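Local coordinates for acyl-CoA synthetase (AMP-forming)/AMP-acid ligase II-like protein (Dyadobacter fermentans, PDB 4GS5), which is a predicted AMP-forming acyl-CoA synthetase that probably activates medium-chain fatty acids as acyl adenylates and joins them to coenzyme A, at residues M129-L134 with A158-A163; K152-G157 with V188-L193. All coordinates share one frame; numbering follows the deposited sequence.

Interaction 1: M129-L134 with A158-A163; sequences MVPMQL and APVNHA. With EDO (1,2-ethanediol), chain B.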
# COMPACT_ATOMS: atom_id res chain seq x y z
N MSE A 129 2.53 8.19 10.85
CA MSE A 129 2.66 7.00 11.66
C MSE A 129 2.12 5.79 10.93
O MSE A 129 1.59 5.92 9.83
CB MSE A 129 1.97 7.20 13.02
CG MSE A 129 0.46 7.35 12.97
SE MSE A 129 -0.30 7.69 14.77
CE MSE A 129 0.74 9.24 15.26
N VAL A 130 2.30 4.60 11.51
CA VAL A 130 1.72 3.40 10.92
C VAL A 130 0.37 3.18 11.58
O VAL A 130 0.12 3.71 12.67
CB VAL A 130 2.62 2.14 11.05
CG1 VAL A 130 3.92 2.34 10.28
CG2 VAL A 130 2.87 1.78 12.51
N PRO A 131 -0.52 2.44 10.91
CA PRO A 131 -1.90 2.26 11.37
C PRO A 131 -1.97 1.70 12.79
O PRO A 131 -2.82 2.13 13.57
CB PRO A 131 -2.47 1.24 10.37
CG PRO A 131 -1.72 1.55 9.10
CD PRO A 131 -0.31 1.88 9.56
N MSE A 132 -1.10 0.74 13.11
CA MSE A 132 -1.09 0.18 14.44
C MSE A 132 -0.81 1.23 15.52
O MSE A 132 -1.28 1.13 16.65
CB MSE A 132 -0.06 -0.94 14.55
CG MSE A 132 -0.39 -1.91 15.62
SE MSE A 132 0.65 -3.52 15.46
CE MSE A 132 -0.45 -4.53 14.20
N GLN A 133 -0.01 2.23 15.17
CA GLN A 133 0.25 3.30 16.14
C GLN A 133 -1.00 4.11 16.44
O GLN A 133 -1.23 4.51 17.59
CB GLN A 133 1.40 4.20 15.69
CG GLN A 133 2.78 3.56 15.90
CD GLN A 133 3.88 4.41 15.29
OE1 GLN A 133 3.77 4.85 14.15
NE2 GLN A 133 4.94 4.63 16.05
N LEU A 134 -1.81 4.36 15.42
CA LEU A 134 -3.03 5.13 15.65
C LEU A 134 -4.03 4.28 16.43
O LEU A 134 -4.74 4.77 17.30
CB LEU A 134 -3.65 5.60 14.34
CG LEU A 134 -4.95 6.38 14.45
CD1 LEU A 134 -4.74 7.61 15.33
CD2 LEU A 134 -5.44 6.77 13.05
N ALA A 158 0.25 -0.97 5.48
CA ALA A 158 -0.82 -1.60 4.69
C ALA A 158 -2.13 -0.83 4.84
O ALA A 158 -2.33 -0.16 5.85
CB ALA A 158 -1.00 -3.10 5.08
N PRO A 159 -3.01 -0.88 3.81
CA PRO A 159 -4.32 -0.23 3.95
C PRO A 159 -4.99 -0.66 5.25
O PRO A 159 -4.93 -1.83 5.63
CB PRO A 159 -5.10 -0.72 2.73
CG PRO A 159 -4.04 -0.98 1.70
CD PRO A 159 -2.85 -1.51 2.48
N VAL A 160 -5.56 0.32 5.93
CA VAL A 160 -6.17 0.16 7.24
C VAL A 160 -7.26 -0.92 7.26
O VAL A 160 -8.03 -1.05 6.30
CB VAL A 160 -6.74 1.52 7.64
CG1 VAL A 160 -7.73 1.41 8.78
CG2 VAL A 160 -5.59 2.48 7.97
N ASN A 161 -7.32 -1.71 8.33
CA ASN A 161 -8.38 -2.71 8.42
C ASN A 161 -9.75 -2.10 8.76
O ASN A 161 -9.84 -0.92 9.13
CB ASN A 161 -8.02 -3.87 9.37
CG ASN A 161 -7.83 -3.43 10.82
OD1 ASN A 161 -8.61 -2.65 11.36
ND2 ASN A 161 -6.77 -3.93 11.45
N HIS A 162 -10.80 -2.90 8.62
CA HIS A 162 -12.17 -2.40 8.74
C HIS A 162 -12.47 -1.72 10.07
O HIS A 162 -13.03 -0.62 10.09
CB HIS A 162 -13.18 -3.52 8.46
CG HIS A 162 -14.58 -3.03 8.26
ND1 HIS A 162 -15.63 -3.41 9.08
CD2 HIS A 162 -15.10 -2.19 7.34
CE1 HIS A 162 -16.74 -2.83 8.66
NE2 HIS A 162 -16.45 -2.09 7.61
N ALA A 163 -12.11 -2.36 11.18
CA ALA A 163 -12.32 -1.76 12.50
C ALA A 163 -11.59 -0.43 12.71
O ALA A 163 -12.14 0.51 13.30
CB ALA A 163 -11.96 -2.76 13.62
C1 EDO B . -0.65 -2.74 10.21
O1 EDO B . -1.66 -2.79 11.22
C2 EDO B . -0.04 -1.34 10.10
O2 EDO B . 0.68 -0.97 11.29

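Interaction 2: K152-G157 with V188-L193; sequences KVLLGG and VALKAL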
# COMPACT_ATOMS: atom_id res chain seq x y z
N LYS A 152 -3.22 16.42 12.38
CA LYS A 152 -3.59 15.77 11.13
C LYS A 152 -2.64 14.60 10.90
O LYS A 152 -1.44 14.73 11.13
CB LYS A 152 -3.65 16.78 9.97
CG LYS A 152 -2.70 16.62 8.83
CD LYS A 152 -3.12 17.45 7.58
CE LYS A 152 -3.81 18.75 7.91
NZ LYS A 152 -3.86 19.63 6.68
N VAL A 153 -3.19 13.45 10.52
CA VAL A 153 -2.42 12.21 10.53
C VAL A 153 -2.21 11.64 9.13
O VAL A 153 -3.18 11.48 8.35
CB VAL A 153 -3.12 11.13 11.37
CG1 VAL A 153 -2.35 9.82 11.33
CG2 VAL A 153 -3.30 11.61 12.81
N LEU A 154 -0.96 11.36 8.79
CA LEU A 154 -0.66 10.61 7.58
C LEU A 154 -0.25 9.19 7.95
O LEU A 154 0.73 8.98 8.69
CB LEU A 154 0.44 11.30 6.78
CG LEU A 154 0.87 10.53 5.53
CD1 LEU A 154 -0.26 10.47 4.53
CD2 LEU A 154 2.09 11.15 4.91
N LEU A 155 -1.02 8.20 7.48
CA LEU A 155 -0.71 6.81 7.74
C LEU A 155 0.09 6.18 6.61
O LEU A 155 -0.21 6.42 5.45
CB LEU A 155 -2.01 6.01 7.96
CG LEU A 155 -2.85 6.42 9.18
CD1 LEU A 155 -4.14 5.61 9.26
CD2 LEU A 155 -2.03 6.25 10.47
N GLY A 156 1.11 5.39 6.96
CA GLY A 156 1.84 4.56 6.01
C GLY A 156 1.39 3.10 6.11
O GLY A 156 0.22 2.85 6.43
N GLY A 157 2.27 2.15 5.81
CA GLY A 157 1.96 0.72 5.97
C GLY A 157 0.77 0.21 5.15
O GLY A 157 0.32 0.89 4.21
N VAL A 188 3.46 8.80 -3.54
CA VAL A 188 3.16 9.48 -4.80
C VAL A 188 1.68 9.80 -4.90
O VAL A 188 1.23 10.47 -5.84
CB VAL A 188 3.57 8.64 -6.03
CG1 VAL A 188 5.06 8.35 -5.98
CG2 VAL A 188 2.75 7.34 -6.11
N ALA A 189 0.91 9.33 -3.91
CA ALA A 189 -0.54 9.58 -3.90
C ALA A 189 -1.11 9.45 -2.49
O ALA A 189 -0.49 8.81 -1.64
CB ALA A 189 -1.27 8.64 -4.86
N LEU A 190 -2.28 10.05 -2.24
CA LEU A 190 -2.88 10.05 -0.91
C LEU A 190 -4.38 9.73 -0.95
O LEU A 190 -5.12 10.28 -1.77
CB LEU A 190 -2.71 11.42 -0.23
CG LEU A 190 -1.33 11.97 0.07
CD1 LEU A 190 -1.44 13.42 0.55
CD2 LEU A 190 -0.64 11.10 1.13
N LYS A 191 -4.81 8.85 -0.05
CA LYS A 191 -6.23 8.53 0.13
C LYS A 191 -6.81 9.29 1.33
O LYS A 191 -6.19 9.33 2.39
CB LYS A 191 -6.38 7.03 0.41
CG LYS A 191 -7.84 6.58 0.68
CD LYS A 191 -7.91 5.10 1.01
CE LYS A 191 -7.72 4.23 -0.22
NZ LYS A 191 -7.74 2.77 0.12
N ALA A 192 -7.99 9.88 1.19
CA ALA A 192 -8.63 10.50 2.35
C ALA A 192 -9.44 9.46 3.10
O ALA A 192 -10.30 8.82 2.51
CB ALA A 192 -9.55 11.69 1.89
N LEU A 193 -9.17 9.28 4.39
CA LEU A 193 -9.86 8.22 5.13
C LEU A 193 -11.06 8.71 5.95
O LEU A 193 -11.79 7.91 6.54
CB LEU A 193 -8.89 7.46 6.06
CG LEU A 193 -7.73 6.71 5.40
CD1 LEU A 193 -6.77 6.16 6.48
CD2 LEU A 193 -8.23 5.59 4.48

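Interaction 1: M129-L134 with A158-A163
The puckered pyrrolidine ring of P131 meets A158 and V160. Over one face lies a bound 1,2-ethanediol, probably from the crystallisation liquor, whose C2 comes to 3.3 Å from P131 CD. The CB-CG margin of the ring looks toward the other segment: A158 O stands 3.7 Å from P131 CG, and V160 CG2 is 4.1 Å from P131 CB. V160 CG1 is anti to the backbone N (chi1 164°), which leaves CG2 as the branch that reaches the proline. The diol also takes the N-H of M132, with M132 N 3.1 Å from its O2 and a fairly straight angle of 158°. With an alanine here, the carbon lying against A158 O would be gone and V160 CG2 would probably lose part of its apolar neighbour. The amide of Q133 folds back to the start of its helix, OE1 accepting V130 N in the carbonyl plane at 3.0 Å; its NE2 bonds to C84 O and T112 O, so both ends of the amide are held and its rotation is fixed. Q177 grips both A158 O and V160 N, and N161 OD1 caps L164 N. The contact thus sets the start of helix 131-139 against the loop leading into helix 162-169, just beyond two parallel strands, and this Gly-Gly-Ala-Pro loop probably borders the adenylate site, as in related AMP-binding enzymes.

Interaction 2: K152-G157 with V188-L193
Two leucine pairs carry this buried contact, each through single methyl groups. L154 CD1 presses on L190 CD2 at 3.5 Å, tighter than usual van der Waals contact, while L155 CD1 meets L193 CD1 at a relaxed 3.9 Å. In both pairs the side chains cross at about a right angle, so branch meets branch with little lengthwise overlap. L154 and L155 are successive strand residues and project from opposite faces of the sheet, and the two pairs are therefore separate. L154 holds CG anti to its own N (chi1 177°), whereas L190 turns CG away from its carbonyl carbon (chi1 -62°), and these settings carry the two methyls together although the CA atoms of L154 and L190 are 8.8 Å apart. That span exists because strand 175-180 runs between strands 153-155 and 187-192. In the next shell, F126, Y176 and S178 flank L154, and L73 and L205 pack on L190. On the other face I168 of helix 162-169 touches both L155 and L193, with M129 and V160 completing the surroundings of L155. A classic beta bulge, V188 and A189 both facing Y179, lies at the start of the second segment. The contact is purely aliphatic: its orientation comes from shape and from the hydrogen-bonded strands, and the exclusion of water from these methyls is likely to supply its stability.

Overall arrangement
From the N terminus, the chain passes strand 126-129 into helix 131-139, then adds the parallel strand 153-155, and continues through the glycine-rich loop to helix 162-169 and then strands 175-180 and 187-192. Interaction 1 closes a loop of 23 residues between 134 and 158; interaction 2 closes one of 30 between 157 and 188. Their segments alternate, so the two closures cross instead of nesting. They also join directly: M129 N and O probably bond to L154 O and G156 N, and V160 CG2 packs on L155 CD1. Interaction 1 ties the start of helix 131-139 to the loop before helix 162-169 at the surface; interaction 2 links strand 153-155 to strand 187-192 and the residue just after it, in the core.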